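Side-chain contact in protein NBR1 homolog (Arabidopsis thaliana, PDB 6TGS), which acts probably as an autophagy receptor that delivers ubiquitinated protein aggregates to the vacuole and self-associates through its PB1 domain, the part described here: residues A[10-15]-A[19-24]. The protein carries 3 engineered substitutions. Numbering follows the deposited sequence. Where two conformers were deposited one is given.
Sequences VKVSYG and RRFRVP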
loop_
_atom_site.group_PDB
_atom_site.type_symbol
_atom_site.label_atom_id
_atom_site.label_comp_id
_atom_site.label_asym_id
_atom_site.label_seq_id
_atom_site.Cartn_x
_atom_site.Cartn_y
_atom_site.Cartn_z
ATOM N N VAL A 10 -3.379 -5.986 -2.961
ATOM C CA VAL A 10 -2.167 -5.411 -2.388
ATOM C C VAL A 10 -1.299 -6.560 -1.902
ATOM O O VAL A 10 -1.767 -7.432 -1.166
ATOM C CB VAL A 10 -2.491 -4.431 -1.249
ATOM C CG1 VAL A 10 -1.203 -3.863 -0.645
ATOM C CG2 VAL A 10 -3.376 -3.309 -1.765
ATOM N N LYS A 11 -0.058 -6.585 -2.346
ATOM C CA LYS A 11 0.972 -7.481 -1.775
ATOM C C LYS A 11 2.007 -6.699 -0.944
ATOM O O LYS A 11 2.475 -5.736 -1.493
ATOM C CB LYS A 11 1.577 -8.338 -2.881
ATOM C CG LYS A 11 0.554 -9.202 -3.590
ATOM C CD LYS A 11 1.153 -10.075 -4.645
ATOM C CE LYS A 11 0.095 -10.595 -5.589
ATOM N NZ LYS A 11 0.694 -11.132 -6.830
ATOM N N VAL A 12 2.303 -7.105 0.149
ATOM C CA VAL A 12 3.247 -6.383 0.993
ATOM C C VAL A 12 4.421 -7.309 1.260
ATOM O O VAL A 12 4.227 -8.489 1.573
ATOM C CB VAL A 12 2.597 -5.920 2.310
ATOM C CG1 VAL A 12 3.579 -5.070 3.097
ATOM C CG2 VAL A 12 1.324 -5.136 2.033
ATOM N N SER A 13 5.632 -6.791 1.106
ATOM C CA SER A 13 6.842 -7.548 1.378
ATOM C C SER A 13 7.559 -6.973 2.592
ATOM O O SER A 13 7.829 -5.765 2.654
ATOM C CB SER A 13 7.770 -7.544 0.168
ATOM O OG SER A 13 8.913 -8.326 0.440
ATOM N N TYR A 14 7.874 -7.837 3.549
ATOM C CA TYR A 14 8.707 -7.444 4.672
ATOM C C TYR A 14 9.498 -8.661 5.132
ATOM O O TYR A 14 8.953 -9.763 5.194
ATOM C CB TYR A 14 7.869 -6.891 5.840
ATOM C CG TYR A 14 8.678 -6.547 7.063
ATOM C CD1 TYR A 14 9.419 -5.377 7.117
ATOM C CD2 TYR A 14 8.694 -7.390 8.170
ATOM C CE1 TYR A 14 10.164 -5.053 8.239
ATOM C CE2 TYR A 14 9.432 -7.070 9.297
ATOM C CZ TYR A 14 10.166 -5.900 9.323
ATOM O OH TYR A 14 10.908 -5.587 10.435
ATOM N N GLY A 15 10.779 -8.456 5.420
ATOM C CA GLY A 15 11.609 -9.549 5.930
ATOM C C GLY A 15 11.592 -10.798 5.076
ATOM O O GLY A 15 11.462 -11.909 5.608
ATOM N N ARG A 19 2.895 -10.994 1.795
ATOM C CA ARG A 19 1.521 -11.196 2.237
ATOM C C ARG A 19 0.587 -10.429 1.319
ATOM O O ARG A 19 0.938 -9.366 0.801
ATOM C CB ARG A 19 1.327 -10.749 3.698
ATOM C CG ARG A 19 2.142 -11.571 4.703
ATOM C CD ARG A 19 1.555 -12.986 4.880
ATOM N NE ARG A 19 2.303 -13.789 5.857
ATOM C CZ ARG A 19 3.280 -14.629 5.519
ATOM N NH1 ARG A 19 3.638 -14.735 4.243
ATOM N NH2 ARG A 19 3.897 -15.362 6.447
ATOM N N ARG A 20 -0.601 -10.909 1.025
ATOM C CA ARG A 20 -1.638 -10.484 0.095
ATOM C C ARG A 20 -2.892 -10.082 0.851
ATOM O O ARG A 20 -3.346 -10.813 1.737
ATOM C CB ARG A 20 -1.978 -11.619 -0.878
ATOM C CG ARG A 20 -3.041 -11.283 -1.921
ATOM C CD ARG A 20 -3.284 -12.484 -2.857
ATOM N NE ARG A 20 -4.291 -12.193 -3.859
ATOM C CZ ARG A 20 -5.590 -12.347 -3.655
ATOM N NH1 ARG A 20 -6.018 -12.775 -2.476
ATOM N NH2 ARG A 20 -6.456 -12.058 -4.616
ATOM N N PHE A 21 -3.484 -9.017 0.604
ATOM C CA PHE A 21 -4.845 -8.721 1.032
ATOM C C PHE A 21 -5.507 -7.880 -0.051
ATOM O O PHE A 21 -4.853 -7.412 -0.984
ATOM C CB PHE A 21 -4.894 -8.024 2.398
ATOM C CG PHE A 21 -4.116 -6.748 2.467
ATOM C CD1 PHE A 21 -2.783 -6.763 2.816
ATOM C CD2 PHE A 21 -4.730 -5.527 2.219
ATOM C CE1 PHE A 21 -2.057 -5.586 2.903
ATOM C CE2 PHE A 21 -4.008 -4.338 2.313
ATOM C CZ PHE A 21 -2.667 -4.380 2.653
ATOM N N ARG A 22 -6.814 -7.690 0.064
ATOM C CA ARG A 22 -7.540 -6.937 -0.950
ATOM C C ARG A 22 -8.203 -5.724 -0.322
ATOM O O ARG A 22 -8.670 -5.768 0.820
ATOM C CB ARG A 22 -8.589 -7.808 -1.646
ATOM C CG ARG A 22 -8.007 -9.039 -2.320
ATOM C CD ARG A 22 -8.898 -9.539 -3.451
ATOM N NE ARG A 22 -10.282 -9.731 -3.027
ATOM C CZ ARG A 22 -11.321 -9.728 -3.854
ATOM N NH1 ARG A 22 -11.139 -9.540 -5.154
ATOM N NH2 ARG A 22 -12.546 -9.907 -3.380
ATOM N N VAL A 23 -8.252 -4.635 -1.088
ATOM C CA VAL A 23 -8.750 -3.359 -0.612
ATOM C C VAL A 23 -9.950 -2.979 -1.477
ATOM O O VAL A 23 -9.814 -2.876 -2.700
ATOM C CB VAL A 23 -7.683 -2.255 -0.670
ATOM C CG1 VAL A 23 -8.304 -0.933 -0.269
ATOM C CG2 VAL A 23 -6.512 -2.607 0.244
ATOM N N PRO A 24 -11.126 -2.774 -0.895
ATOM C CA PRO A 24 -12.287 -2.381 -1.703
ATOM C C PRO A 24 -12.107 -1.001 -2.317
ATOM O O PRO A 24 -11.422 -0.131 -1.775
ATOM C CB PRO A 24 -13.443 -2.399 -0.695
ATOM C CG PRO A 24 -12.787 -2.220 0.637
ATOM C CD PRO A 24 -11.466 -2.926 0.527
#
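Arg19 O takes the shortest polar bond of this contact, from Val12 N at 2.7 Å, and the same oxygen also receives a CA-H...O contact from Lys11 CA. Arg19 N returns a bond to Val12 O, and a second reciprocal pair joins Val10 and Phe21, with Val10 N 2.8 Å from Phe21 O. This is the antiparallel beta hairpin that opens the ubiquitin-like fold of the PB1 domain; within the chain, strand 17-23 forms one border of the sheet, and strand 8-14 runs inside it next to strand 84-90. Between the two hydrogen-bonded pairs, Lys11 faces Arg20 as a non-hydrogen-bonded pair, their CA atoms 4.4 Å apart.

On the face that carries Val10, Val12 and Phe21, the ring of Phe21 packs against both valines of the neighbouring strand. With chi1 at 57°, Phe21 holds CG wedged between its own N and C, and the ring lies back over that strand. There Val10 CB sits over one ring face, 4.1 Å from the centroid and 20° off the normal, while Val10 CG1 meets Phe21 CZ. Val12 CG2 comes obliquely to Phe21 CE1 at 3.5 Å. Helix 35-46 covers this side, Leu45 touching Phe21 and Ile42 touching Val12. Were Phe21 an alanine, Val10 CG1 and Val12 CG2 would probably lose their aromatic partner and a gap would be likely to open beneath the helix.

Lys11 and Arg20 share the other face, where their like-charged ends do not meet. Toward the end of strand 17-23, Val10 turns its remaining methyl, CG2, to Val23 CG2 at 3.8 Å.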